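Local atomic coordinates of cell shape determining protein MreC (Streptococcus pneumoniae, PDB entry 2QF5), a protein that takes part in forming and maintaining cell shape, probably as part of the elongasome that builds peripheral peptidoglycan, here represented by its probably extracellular barrel-containing part. Residues 77-82 with 106-111; 73-78 with 113-118; 95-100 with 146-151; 123-128 with 162-167; 42-47 with 156-161. All coordinates share one frame; numbering follows the deposited sequence.

Contact 1: 77-82 with 106-111; sequences IQHGST and NSDISA
The backbone carbonyl O of Asp-108 sits over the centre of the His-79 imidazole, 3.0 Å above the ring plane, and the same atom accepts a hydrogen bond from Ser-107 OG. That bond is 3.0 Å long between Ser-107 OG and Asp-108 O, and the hydroxyl approaches from a position tilted 34° out of the carbonyl plane. Asp-108 O also lies close to His-79 ND1, but the angle is too poor for a hydrogen bond; ND1 instead bonds to Asp-113 OD2, which takes the backbone N of Ser-110 as well. One carboxylate thus fixes both the rotation of the ring and the loop that passes over it. With CG anti to the backbone N (chi1 -178°), the imidazole reaches across to this loop from the end of strand 72-79. There His-79 and Thr-82 pair through two backbone bonds as the ends of a type II' beta turn, a tight hairpin between strands 72-79 and 82-92 of one barrel, while residues 106-111 belong to the connection that runs from strand 97-101 to strand 114-118. At the ring edge Ser-110 contributes its CB in plane, and its OG approaches His-79 CE1 to 3.1 Å. The Asp-108 carboxylate is nearly parallel to the imidazole, 8° between planes, yet Asp-108 OD1 stays 4.5 Å from His-79 NE2. Beneath this polar layer Ile-77 and Ile-109 meet at about a right angle through their CD1 methyls, 4.0 Å apart, where Leu-103 and Val-133 also pack against both.

Contact 2: 73-78 with 113-118; sequences ISVKIQ and DKVTTG
Lys-76 and Thr-116 each turn a side-chain atom into the space between backbone N and carbonyl carbon, CG of the lysine with chi1 64° and OG1 of the threonine with chi1 48°. Further bends of the lysine chain at chi3 and chi4 fold its amine back onto the neighbouring strand. Lys-76 NZ is modelled only 2.5 Å from Thr-116 OG1, a hydrogen bond whose exact length is doubtful, and it makes a weak one to Thr-117 O. A salt bridge to Asp-127 also holds the amine. A water lies 2.7 Å from Thr-116 OG1 and donates to Lys-114 O. Below these side chains the backbones of Lys-76 and Thr-116 form a hydrogen-bonded antiparallel pair. Lys-76 N reaches Thr-116 O at 2.8 Å, and Thr-116 N returns a bond to Lys-76 O. Gly-118 N continues the ladder to Ser-74 O, but from well above the carbonyl plane, 58° out of it. On the other face of the sheet Ile-77 and Val-115 lie side by side, with Ile-77 CG1 3.8 Å from Val-115 CG2. Val-115 CG1 points at Val-75 CB, and Ile-100 packs on both valines. Strands 72-79 and 114-118 are the first and last of a six-stranded order, so their pairing is the seam of an antiparallel beta barrel with a polar outer face and an aliphatic interior.

Contact 3: 95-100 with 146-151; sequences NDVLKI and EVTVKL
Leu-98 pairs with Val-149, and Ile-100 with Val-147, where two neighbouring antiparallel strands of a six-stranded barrel run beside each other. Three of the four backbone bonds are sound: Leu-98 N to Val-149 O, Ile-100 N to Val-147 O and, at 2.7 Å, Val-147 N to Ile-100 O. The fourth, Val-149 N to Leu-98 O, is bent to 134° at the hydrogen and weak. CA-H groups of Thr-148 and Lys-99 add contacts to the facing carbonyls. Where the strand begins, Asp-96 and Val-97 both face Asp-92 in a G1 beta bulge.

Apolar contacts fill the inner face. Ile-100 CD1 meets Val-149 CG2 at 3.7 Å, and Val-115 of strand 114-118 touches both residues across the barrel interior. Leu-151 brings its CD1 to within 3.9 Å of Leu-98 CB, alongside the backbone N of that residue. On the other face Val-97 CG2 rests on Thr-148 CG2, 3.6 Å away, while the threonine hydroxyl bonds to Ala-135 O of the next strand.

Charge enters at the far end of the ladder. The extended Lys-99 chain runs past one oxygen of Glu-146, whose CG, anti to the backbone N (chi1 -161°), swings the carboxylate across. Glu-146 OE2 lies against Lys-99 CD at 3.3 Å, closer than it comes to Lys-99 NZ, where the salt bridge is long at 3.6 Å.

Contact 4: 123-128 with 162-167; sequences FNVADI and ELVGNS
Ile-128 drives its CD1 methyl to 3.4 Å from Val-164 CG1, tighter than ordinary van der Waals contact, the two side chains sliding past each other in opposite directions. Val-164 places CG1 between its backbone N and carbonyl carbon (chi1 69°), where it touches both Ile-128 and Val-125, while CG2 meets Val-125 CG2. On the valine side the fit relaxes: Val-125 CG2 and Val-164 CG2 are 4.1 Å apart, and Val-125 CG1 lies 4.0 Å from Val-164 O. Ile-42 of the neighbouring strand touches both Ile-128 and Val-164, and Leu-40 packs on Val-125, so this aliphatic patch is buried between the two barrels, one holding strand 126-137 and the other strand 160-166.

At the other end two asparagines make a looser, polar border. Asn-124, at the centre of an inverse gamma turn, crosses Asn-166 at about a right angle, their amide planes 53° apart. Asn-124 OD1 comes within 3.4 Å of Asn-166 CB. Asn-166 ND2 approaches Asn-124 O to 3.1 Å but at an angle too poor for a hydrogen bond. A water makes the polar connection instead, donating to Asn-124 OD1 at 2.6 Å and accepting from the backbone N of Asn-166 at 2.9 Å.

No direct hydrogen bond crosses between residues 123-128 and 162-167. Their part of the junction between the barrels therefore rests on aliphatic packing, with a bridging water supplying the directional link beside the partly exposed asparagines.

Contact 5: 42-47 with 156-161; sequences IANGGL and HNVDVI
Ala-43 lays its CB methyl against Val-158 CG1 at 3.8 Å and against Ile-161 CG1 at 4.0 Å. The same methyl comes to 3.5 Å from the carbonyl O of Val-160. Beside it, the CA-H of Ile-161 is directed at Ile-42 O, a contact of 3.3 Å between Ile-161 CA and Ile-42 O. Asn-44 supplies the polar half. Its ND2 makes a straight but weak hydrogen bond to Asn-157 O, 3.3 Å long with 175° at the hydrogen, while His-156 O, although closer, is badly angled for one. The same ND2 also bonds to Asp-154 O, so one side-chain amide links the turn to two carbonyls of the loop leading to strand 160-166.

Waters form the next layer. One donates to Asn-44 OD1 at 2.8 Å and accepts from the backbone N of Asp-159; more acceptors surround it than its protons can serve, so its bonds are probably shared. A second accepts from Asn-44 N and lies 2.7 Å from Val-160 O, its donated proton similarly contested.

Farther out, a type I' beta turn from Ala-43 to Gly-46 links strands 40-43 and 46-54 and carries Asn-44 at its corner. On the other side Arg-16 binds Val-158 O and the Asp-159 carboxylate just before strand 160-166, which pairs with strand 40-43 in the barrel. Ile-48 and Leu-25 back the apolar group. Between these two segments the link is mostly methyl packing and water, with backbone pairing of Ile-42 to Glu-162 and the Asp-154 bond alongside.

Contacts 1, 2 and 3 lie in one six-stranded antiparallel barrel and contact 5 in a second, while contact 4 joins the two. Contacts 1 and 2 share strand 72-79, their centres about 10 Å apart, and contact 3 packs on both from across the same barrel interior. Contact 4 touches contact 2 where strand 114-118 pairs with strand 126-137, and touches contact 5 through strand 160-166; contacts 1 and 5 have centres about 27 Å apart. Along the chain contacts 1, 2 and 3 nest within the loop closed by contact 5: the chain leaves that barrel, passes through the other and returns with strand 160-166, binding both into one probably extracellular unit.

Contact 1: 77-82 with 106-111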
# COMPACT_ATOMS: atom_id res chain seq x y z
N ILE A 77 -6.91 -3.73 -10.51
CA ILE A 77 -6.11 -3.54 -11.70
C ILE A 77 -7.08 -3.24 -12.81
O ILE A 77 -8.07 -3.97 -13.00
CB ILE A 77 -5.35 -4.83 -12.04
CG1 ILE A 77 -4.36 -5.17 -10.91
CG2 ILE A 77 -4.65 -4.68 -13.39
CD1 ILE A 77 -4.01 -6.62 -10.83
N GLN A 78 -6.81 -2.18 -13.55
CA GLN A 78 -7.66 -1.76 -14.65
C GLN A 78 -7.03 -2.19 -15.97
O GLN A 78 -5.91 -1.83 -16.27
CB GLN A 78 -7.91 -0.26 -14.60
CG GLN A 78 -8.98 0.24 -15.55
CD GLN A 78 -10.38 -0.29 -15.25
OE1 GLN A 78 -11.24 -0.34 -16.14
NE2 GLN A 78 -10.63 -0.66 -14.00
N HIS A 79 -7.75 -3.02 -16.71
CA HIS A 79 -7.33 -3.50 -18.00
C HIS A 79 -8.42 -3.09 -18.95
O HIS A 79 -9.44 -3.77 -19.07
CB HIS A 79 -7.14 -5.02 -17.97
CG HIS A 79 -6.66 -5.59 -19.26
ND1 HIS A 79 -5.33 -5.61 -19.62
CD2 HIS A 79 -7.33 -6.15 -20.30
CE1 HIS A 79 -5.20 -6.16 -20.82
NE2 HIS A 79 -6.40 -6.49 -21.25
N GLY A 80 -8.21 -1.95 -19.61
CA GLY A 80 -9.20 -1.34 -20.47
C GLY A 80 -10.47 -1.12 -19.70
O GLY A 80 -10.53 -0.28 -18.83
N SER A 81 -11.46 -1.96 -19.98
CA SER A 81 -12.81 -1.84 -19.45
C SER A 81 -13.05 -2.72 -18.20
O SER A 81 -13.98 -2.50 -17.42
CB SER A 81 -13.76 -2.25 -20.57
OG SER A 81 -14.93 -1.47 -20.55
N THR A 82 -12.19 -3.73 -18.03
CA THR A 82 -12.29 -4.72 -16.96
C THR A 82 -11.51 -4.29 -15.71
O THR A 82 -10.45 -3.66 -15.81
CB THR A 82 -11.76 -6.07 -17.47
OG1 THR A 82 -12.40 -6.34 -18.70
CG2 THR A 82 -12.03 -7.21 -16.51
N ASN A 106 -9.54 -14.29 -14.47
CA ASN A 106 -8.53 -14.80 -15.40
C ASN A 106 -8.37 -13.93 -16.65
O ASN A 106 -7.71 -14.34 -17.60
CB ASN A 106 -8.86 -16.25 -15.82
CG ASN A 106 -8.36 -17.27 -14.83
OD1 ASN A 106 -7.44 -17.00 -14.04
ND2 ASN A 106 -8.96 -18.46 -14.85
N SER A 107 -8.99 -12.76 -16.65
CA SER A 107 -8.85 -11.76 -17.73
C SER A 107 -7.38 -11.39 -17.98
O SER A 107 -6.54 -11.47 -17.07
CB SER A 107 -9.68 -10.49 -17.40
OG SER A 107 -8.98 -9.27 -17.70
N ASP A 108 -7.10 -10.99 -19.21
CA ASP A 108 -5.79 -10.44 -19.62
C ASP A 108 -5.38 -9.31 -18.69
O ASP A 108 -6.19 -8.44 -18.34
CB ASP A 108 -5.88 -9.89 -21.07
CG ASP A 108 -4.68 -10.28 -21.95
OD1 ASP A 108 -3.52 -9.88 -21.64
OD2 ASP A 108 -4.92 -10.96 -22.99
N ILE A 109 -4.12 -9.35 -18.26
CA ILE A 109 -3.50 -8.26 -17.53
C ILE A 109 -2.23 -7.96 -18.30
O ILE A 109 -1.47 -8.88 -18.62
CB ILE A 109 -3.18 -8.62 -16.07
CG1 ILE A 109 -4.46 -8.75 -15.24
CG2 ILE A 109 -2.25 -7.57 -15.43
CD1 ILE A 109 -4.22 -9.25 -13.83
N SER A 110 -2.04 -6.68 -18.61
CA SER A 110 -0.97 -6.19 -19.50
C SER A 110 -0.06 -5.23 -18.74
O SER A 110 -0.53 -4.50 -17.88
CB SER A 110 -1.57 -5.44 -20.68
OG SER A 110 -2.20 -6.32 -21.58
N ALA A 111 1.23 -5.23 -19.09
CA ALA A 111 2.17 -4.26 -18.56
C ALA A 111 1.60 -2.87 -18.74
O ALA A 111 0.97 -2.57 -19.76
CB ALA A 111 3.51 -4.36 -19.27

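Contact 2: 73-78 with 113-118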
# COMPACT_ATOMS: atom_id res chain seq x y z
N ILE A 73 -4.23 -6.13 1.87
CA ILE A 73 -4.62 -4.81 1.34
C ILE A 73 -5.24 -5.03 -0.02
O ILE A 73 -4.62 -5.60 -0.90
CB ILE A 73 -3.41 -3.86 1.21
CG1 ILE A 73 -2.80 -3.60 2.59
CG2 ILE A 73 -3.82 -2.58 0.49
CD1 ILE A 73 -1.37 -3.04 2.54
N SER A 74 -6.49 -4.59 -0.15
CA SER A 74 -7.26 -4.72 -1.36
C SER A 74 -6.76 -3.79 -2.46
O SER A 74 -6.66 -2.56 -2.26
CB SER A 74 -8.73 -4.41 -1.05
OG SER A 74 -9.45 -4.15 -2.24
N VAL A 75 -6.51 -4.38 -3.63
CA VAL A 75 -6.09 -3.62 -4.81
C VAL A 75 -6.92 -4.05 -6.01
O VAL A 75 -7.50 -5.13 -6.01
CB VAL A 75 -4.54 -3.75 -5.10
CG1 VAL A 75 -3.73 -3.12 -3.97
CG2 VAL A 75 -4.14 -5.20 -5.31
N LYS A 76 -7.08 -3.14 -6.98
CA LYS A 76 -7.70 -3.48 -8.26
C LYS A 76 -6.79 -3.02 -9.40
O LYS A 76 -6.02 -2.09 -9.27
CB LYS A 76 -9.08 -2.86 -8.43
CG LYS A 76 -9.10 -1.36 -8.46
CD LYS A 76 -10.52 -0.85 -8.55
CE LYS A 76 -10.73 0.46 -7.88
NZ LYS A 76 -9.70 1.41 -8.18
N ILE A 77 -6.91 -3.73 -10.51
CA ILE A 77 -6.11 -3.54 -11.70
C ILE A 77 -7.08 -3.24 -12.81
O ILE A 77 -8.07 -3.97 -13.00
CB ILE A 77 -5.35 -4.83 -12.04
CG1 ILE A 77 -4.36 -5.17 -10.91
CG2 ILE A 77 -4.65 -4.68 -13.39
CD1 ILE A 77 -4.01 -6.62 -10.83
N GLN A 78 -6.81 -2.18 -13.55
CA GLN A 78 -7.66 -1.76 -14.65
C GLN A 78 -7.03 -2.19 -15.97
O GLN A 78 -5.91 -1.83 -16.27
CB GLN A 78 -7.91 -0.26 -14.60
CG GLN A 78 -8.98 0.24 -15.55
CD GLN A 78 -10.38 -0.29 -15.25
OE1 GLN A 78 -11.24 -0.34 -16.14
NE2 GLN A 78 -10.63 -0.66 -14.00
N ASP A 113 -0.83 -1.64 -17.01
CA ASP A 113 -2.20 -1.56 -16.49
C ASP A 113 -2.13 -0.95 -15.10
O ASP A 113 -1.20 -1.23 -14.34
CB ASP A 113 -2.85 -2.92 -16.39
CG ASP A 113 -3.36 -3.46 -17.72
OD1 ASP A 113 -3.44 -2.74 -18.75
OD2 ASP A 113 -3.68 -4.66 -17.70
N LYS A 114 -3.10 -0.11 -14.76
CA LYS A 114 -3.03 0.74 -13.57
C LYS A 114 -3.57 0.03 -12.33
O LYS A 114 -4.67 -0.52 -12.37
CB LYS A 114 -3.81 2.03 -13.78
CG LYS A 114 -3.14 3.01 -14.69
CD LYS A 114 -3.80 4.36 -14.52
CE LYS A 114 -3.38 5.36 -15.58
NZ LYS A 114 -1.95 5.69 -15.42
N VAL A 115 -2.80 0.06 -11.25
CA VAL A 115 -3.14 -0.60 -10.00
C VAL A 115 -3.44 0.47 -8.92
O VAL A 115 -2.66 1.41 -8.72
CB VAL A 115 -2.02 -1.50 -9.55
CG1 VAL A 115 -2.40 -2.25 -8.24
CG2 VAL A 115 -1.66 -2.46 -10.69
N THR A 116 -4.61 0.35 -8.32
CA THR A 116 -5.12 1.31 -7.36
C THR A 116 -5.66 0.51 -6.21
O THR A 116 -5.92 -0.69 -6.36
CB THR A 116 -6.25 2.20 -7.95
OG1 THR A 116 -7.22 1.37 -8.60
CG2 THR A 116 -5.71 3.22 -8.96
N THR A 117 -5.86 1.14 -5.06
CA THR A 117 -6.54 0.45 -3.97
C THR A 117 -8.02 0.16 -4.30
O THR A 117 -8.67 0.90 -5.05
CB THR A 117 -6.35 1.19 -2.60
OG1 THR A 117 -6.95 2.49 -2.62
CG2 THR A 117 -4.86 1.33 -2.30
N GLY A 118 -8.54 -0.94 -3.76
CA GLY A 118 -9.89 -1.43 -4.09
C GLY A 118 -10.92 -1.09 -3.05
O GLY A 118 -12.12 -1.17 -3.31
O HOH W 1 -6.62 0.69 -11.10

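Contact 3: 95-100 with 146-151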
# COMPACT_ATOMS: atom_id res chain seq x y z
N ASN A 95 14.09 -7.04 -7.56
CA ASN A 95 13.52 -6.51 -8.79
C ASN A 95 12.69 -5.25 -8.54
O ASN A 95 12.29 -4.58 -9.50
CB ASN A 95 12.70 -7.59 -9.51
CG ASN A 95 13.58 -8.69 -10.09
OD1 ASN A 95 14.63 -8.42 -10.65
ND2 ASN A 95 13.14 -9.94 -9.96
N ASP A 96 12.47 -4.94 -7.27
CA ASP A 96 11.75 -3.74 -6.85
C ASP A 96 10.36 -3.65 -7.47
O ASP A 96 10.03 -2.67 -8.13
CB ASP A 96 12.56 -2.48 -7.13
CG ASP A 96 13.66 -2.27 -6.10
OD1 ASP A 96 13.32 -2.04 -4.91
OD2 ASP A 96 14.83 -2.31 -6.48
N VAL A 97 9.58 -4.71 -7.24
CA VAL A 97 8.20 -4.79 -7.67
C VAL A 97 7.36 -5.34 -6.53
O VAL A 97 7.79 -6.22 -5.77
CB VAL A 97 8.01 -5.63 -8.96
CG1 VAL A 97 8.59 -4.88 -10.16
CG2 VAL A 97 8.65 -7.03 -8.84
N LEU A 98 6.18 -4.77 -6.39
CA LEU A 98 5.18 -5.19 -5.43
C LEU A 98 4.54 -6.46 -5.98
O LEU A 98 4.36 -6.56 -7.18
CB LEU A 98 4.12 -4.09 -5.29
CG LEU A 98 3.15 -4.10 -4.11
CD1 LEU A 98 3.88 -3.76 -2.80
CD2 LEU A 98 1.99 -3.16 -4.32
N LYS A 99 4.21 -7.41 -5.11
CA LYS A 99 3.53 -8.65 -5.52
C LYS A 99 2.04 -8.62 -5.17
O LYS A 99 1.66 -8.30 -4.04
CB LYS A 99 4.19 -9.87 -4.84
CG LYS A 99 5.62 -10.16 -5.28
CD LYS A 99 6.12 -11.42 -4.58
CE LYS A 99 7.24 -12.11 -5.34
NZ LYS A 99 7.51 -13.51 -4.84
N ILE A 100 1.21 -8.96 -6.16
CA ILE A 100 -0.25 -9.04 -6.00
C ILE A 100 -0.73 -10.43 -6.41
O ILE A 100 -0.32 -10.97 -7.43
CB ILE A 100 -0.95 -7.92 -6.81
CG1 ILE A 100 -0.71 -6.58 -6.09
CG2 ILE A 100 -2.46 -8.21 -6.97
CD1 ILE A 100 -1.00 -5.39 -6.87
N GLU A 146 0.08 -14.62 -10.17
CA GLU A 146 0.57 -13.49 -9.43
C GLU A 146 0.83 -12.32 -10.40
O GLU A 146 0.98 -12.54 -11.60
CB GLU A 146 1.83 -13.92 -8.69
CG GLU A 146 2.22 -13.03 -7.54
CD GLU A 146 3.33 -13.65 -6.73
OE1 GLU A 146 3.05 -14.64 -6.02
OE2 GLU A 146 4.47 -13.14 -6.81
N VAL A 147 0.83 -11.10 -9.88
CA VAL A 147 1.14 -9.91 -10.67
C VAL A 147 2.24 -9.11 -9.99
O VAL A 147 2.21 -8.91 -8.77
CB VAL A 147 -0.10 -8.99 -10.85
CG1 VAL A 147 0.20 -7.86 -11.83
CG2 VAL A 147 -1.29 -9.81 -11.34
N THR A 148 3.21 -8.65 -10.77
CA THR A 148 4.21 -7.69 -10.30
C THR A 148 3.90 -6.25 -10.77
O THR A 148 3.44 -6.02 -11.89
CB THR A 148 5.63 -8.10 -10.73
OG1 THR A 148 5.63 -8.40 -12.13
CG2 THR A 148 6.09 -9.30 -9.95
N VAL A 149 4.19 -5.28 -9.91
CA VAL A 149 3.73 -3.91 -10.08
C VAL A 149 4.86 -2.95 -9.68
O VAL A 149 5.42 -3.11 -8.60
CB VAL A 149 2.48 -3.67 -9.21
CG1 VAL A 149 2.05 -2.16 -9.21
CG2 VAL A 149 1.31 -4.61 -9.64
N LYS A 150 5.21 -1.98 -10.55
CA LYS A 150 6.14 -0.92 -10.17
C LYS A 150 5.40 0.24 -9.47
O LYS A 150 4.54 0.91 -10.06
CB LYS A 150 6.96 -0.39 -11.36
CG LYS A 150 8.31 0.16 -10.92
CD LYS A 150 9.05 0.89 -12.04
CE LYS A 150 10.52 1.32 -11.61
NZ LYS A 150 11.20 2.29 -12.57
N LEU A 151 5.76 0.47 -8.21
CA LEU A 151 5.10 1.47 -7.35
C LEU A 151 5.31 2.89 -7.86
O LEU A 151 6.42 3.25 -8.28
CB LEU A 151 5.66 1.39 -5.91
CG LEU A 151 5.60 0.09 -5.10
CD1 LEU A 151 6.40 -1.01 -5.81
CD2 LEU A 151 6.21 0.27 -3.73

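Contact 4: 123-128 with 162-167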
# COMPACT_ATOMS: atom_id res chain seq x y z
N PHE A 123 -8.48 -2.22 5.01
CA PHE A 123 -7.93 -0.96 4.48
C PHE A 123 -8.84 -0.42 3.38
O PHE A 123 -8.52 -0.37 2.19
CB PHE A 123 -6.46 -1.17 4.08
CG PHE A 123 -5.62 -1.54 5.28
CD1 PHE A 123 -5.29 -0.56 6.24
CD2 PHE A 123 -5.25 -2.86 5.52
CE1 PHE A 123 -4.57 -0.87 7.39
CE2 PHE A 123 -4.52 -3.20 6.67
CZ PHE A 123 -4.18 -2.19 7.62
N ASN A 124 -10.01 0.03 3.84
CA ASN A 124 -11.20 0.22 3.02
C ASN A 124 -11.28 1.62 2.41
O ASN A 124 -12.23 2.35 2.60
CB ASN A 124 -12.46 -0.18 3.84
CG ASN A 124 -12.76 0.74 5.02
OD1 ASN A 124 -11.88 1.35 5.61
ND2 ASN A 124 -14.03 0.83 5.38
N VAL A 125 -10.22 2.01 1.70
CA VAL A 125 -10.20 3.25 0.94
C VAL A 125 -9.73 2.94 -0.49
O VAL A 125 -8.57 2.52 -0.73
CB VAL A 125 -9.34 4.36 1.63
CG1 VAL A 125 -7.91 3.91 1.81
CG2 VAL A 125 -9.43 5.67 0.84
N ALA A 126 -10.66 3.11 -1.43
CA ALA A 126 -10.43 2.87 -2.84
C ALA A 126 -9.70 4.03 -3.52
O ALA A 126 -9.78 5.17 -3.07
CB ALA A 126 -11.75 2.63 -3.54
N ASP A 127 -9.02 3.70 -4.63
CA ASP A 127 -8.66 4.62 -5.71
C ASP A 127 -7.33 5.31 -5.48
O ASP A 127 -7.00 6.28 -6.17
CB ASP A 127 -9.76 5.66 -5.98
CG ASP A 127 -11.05 5.05 -6.49
OD1 ASP A 127 -11.01 4.08 -7.26
OD2 ASP A 127 -12.12 5.60 -6.14
N ILE A 128 -6.57 4.82 -4.51
CA ILE A 128 -5.27 5.38 -4.21
C ILE A 128 -4.30 4.74 -5.19
O ILE A 128 -4.31 3.52 -5.34
CB ILE A 128 -4.85 5.08 -2.76
CG1 ILE A 128 -5.74 5.83 -1.77
CG2 ILE A 128 -3.36 5.41 -2.52
CD1 ILE A 128 -5.52 5.35 -0.35
N GLU A 162 0.76 11.20 4.00
CA GLU A 162 -0.67 11.47 4.10
C GLU A 162 -1.37 10.18 4.58
O GLU A 162 -1.36 9.15 3.90
CB GLU A 162 -1.24 11.96 2.76
CG GLU A 162 -2.78 11.87 2.64
CD GLU A 162 -3.32 12.00 1.20
OE1 GLU A 162 -2.63 12.57 0.31
OE2 GLU A 162 -4.47 11.53 0.97
N LEU A 163 -1.96 10.23 5.77
CA LEU A 163 -2.78 9.14 6.26
C LEU A 163 -4.21 9.33 5.75
O LEU A 163 -4.78 10.42 5.87
CB LEU A 163 -2.74 9.05 7.78
CG LEU A 163 -1.41 8.65 8.42
CD1 LEU A 163 -1.58 8.61 9.94
CD2 LEU A 163 -0.93 7.30 7.86
N VAL A 164 -4.78 8.28 5.17
CA VAL A 164 -6.14 8.33 4.63
C VAL A 164 -6.95 7.08 5.02
O VAL A 164 -6.47 5.96 4.93
CB VAL A 164 -6.16 8.49 3.10
CG1 VAL A 164 -5.66 7.25 2.44
CG2 VAL A 164 -7.58 8.81 2.61
N GLY A 165 -8.17 7.31 5.45
CA GLY A 165 -9.02 6.23 5.91
C GLY A 165 -10.46 6.54 5.62
O GLY A 165 -10.80 7.68 5.32
N ASN A 166 -11.30 5.52 5.71
CA ASN A 166 -12.71 5.70 5.48
C ASN A 166 -13.27 6.27 6.75
O ASN A 166 -12.89 5.82 7.83
CB ASN A 166 -13.40 4.38 5.15
CG ASN A 166 -14.40 4.52 4.06
OD1 ASN A 166 -15.59 4.33 4.28
ND2 ASN A 166 -13.93 4.88 2.86
N SER A 167 -14.17 7.24 6.61
CA SER A 167 -14.71 8.00 7.74
C SER A 167 -15.55 7.13 8.67
O SER A 167 -15.62 7.40 9.87
CB SER A 167 -15.53 9.19 7.24
OG SER A 167 -14.79 9.95 6.30
O HOH W 2 -9.85 3.01 5.56

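Contact 5: 42-47 with 156-161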
# COMPACT_ATOMS: atom_id res chain seq x y z
N ILE A 42 0.06 7.41 2.27
CA ILE A 42 0.46 7.92 0.95
C ILE A 42 1.71 8.82 1.09
O ILE A 42 1.79 9.63 2.00
CB ILE A 42 -0.71 8.72 0.32
CG1 ILE A 42 -1.91 7.81 0.07
CG2 ILE A 42 -0.29 9.38 -0.96
CD1 ILE A 42 -3.16 8.57 -0.26
N ALA A 43 2.68 8.65 0.21
CA ALA A 43 3.90 9.48 0.20
C ALA A 43 4.62 9.38 -1.12
O ALA A 43 4.65 8.30 -1.74
CB ALA A 43 4.88 9.04 1.31
N ASN A 44 5.25 10.48 -1.53
CA ASN A 44 6.16 10.47 -2.66
C ASN A 44 5.53 9.90 -3.94
O ASN A 44 6.20 9.23 -4.70
CB ASN A 44 7.43 9.69 -2.29
CG ASN A 44 8.29 10.40 -1.21
OD1 ASN A 44 7.94 11.48 -0.69
ND2 ASN A 44 9.44 9.76 -0.88
N GLY A 45 4.24 10.18 -4.18
CA GLY A 45 3.57 9.80 -5.42
C GLY A 45 2.55 8.68 -5.35
O GLY A 45 1.91 8.37 -6.36
N GLY A 46 2.42 8.03 -4.21
CA GLY A 46 1.39 6.97 -4.05
C GLY A 46 1.44 6.21 -2.74
O GLY A 46 2.07 6.66 -1.79
N LEU A 47 0.78 5.05 -2.72
CA LEU A 47 0.71 4.16 -1.54
C LEU A 47 2.09 3.70 -1.14
O LEU A 47 2.82 3.14 -1.98
CB LEU A 47 -0.14 2.91 -1.82
CG LEU A 47 -0.54 2.03 -0.62
CD1 LEU A 47 -1.50 2.77 0.29
CD2 LEU A 47 -1.14 0.71 -1.09
N HIS A 156 12.54 6.03 -1.41
CA HIS A 156 13.63 6.76 -0.77
C HIS A 156 13.11 8.08 -0.19
O HIS A 156 12.25 8.74 -0.78
CB HIS A 156 14.75 7.02 -1.78
CG HIS A 156 15.24 5.79 -2.48
ND1 HIS A 156 16.44 5.19 -2.17
CD2 HIS A 156 14.70 5.05 -3.47
CE1 HIS A 156 16.61 4.12 -2.94
NE2 HIS A 156 15.57 4.01 -3.73
N ASN A 157 13.67 8.46 0.96
CA ASN A 157 13.37 9.75 1.58
C ASN A 157 11.88 9.96 1.85
O ASN A 157 11.31 10.99 1.50
CB ASN A 157 13.97 10.89 0.72
CG ASN A 157 15.49 10.84 0.65
OD1 ASN A 157 16.16 10.41 1.59
ND2 ASN A 157 16.04 11.31 -0.45
N VAL A 158 11.23 8.96 2.44
CA VAL A 158 9.84 9.10 2.87
C VAL A 158 9.87 9.84 4.20
O VAL A 158 10.23 9.26 5.23
CB VAL A 158 9.12 7.73 3.04
CG1 VAL A 158 7.71 7.92 3.62
CG2 VAL A 158 9.07 6.99 1.72
N ASP A 159 9.51 11.13 4.15
CA ASP A 159 9.63 12.09 5.26
C ASP A 159 8.28 12.61 5.74
O ASP A 159 8.11 12.89 6.92
CB ASP A 159 10.48 13.29 4.80
CG ASP A 159 11.96 12.93 4.61
OD1 ASP A 159 12.45 12.02 5.30
OD2 ASP A 159 12.64 13.57 3.77
N VAL A 160 7.33 12.73 4.80
CA VAL A 160 6.00 13.26 5.07
C VAL A 160 4.98 12.27 4.50
O VAL A 160 5.09 11.88 3.35
CB VAL A 160 5.80 14.64 4.42
CG1 VAL A 160 4.40 15.17 4.69
CG2 VAL A 160 6.84 15.64 4.94
N ILE A 161 4.03 11.83 5.31
CA ILE A 161 3.00 10.88 4.86
C ILE A 161 1.62 11.49 4.98
O ILE A 161 1.34 12.20 5.93
CB ILE A 161 3.03 9.58 5.67
CG1 ILE A 161 4.15 8.66 5.20
CG2 ILE A 161 1.69 8.81 5.57
CD1 ILE A 161 4.44 7.54 6.19
O HOH W 3 8.51 12.28 1.91
O HOH W 4 5.28 12.58 0.79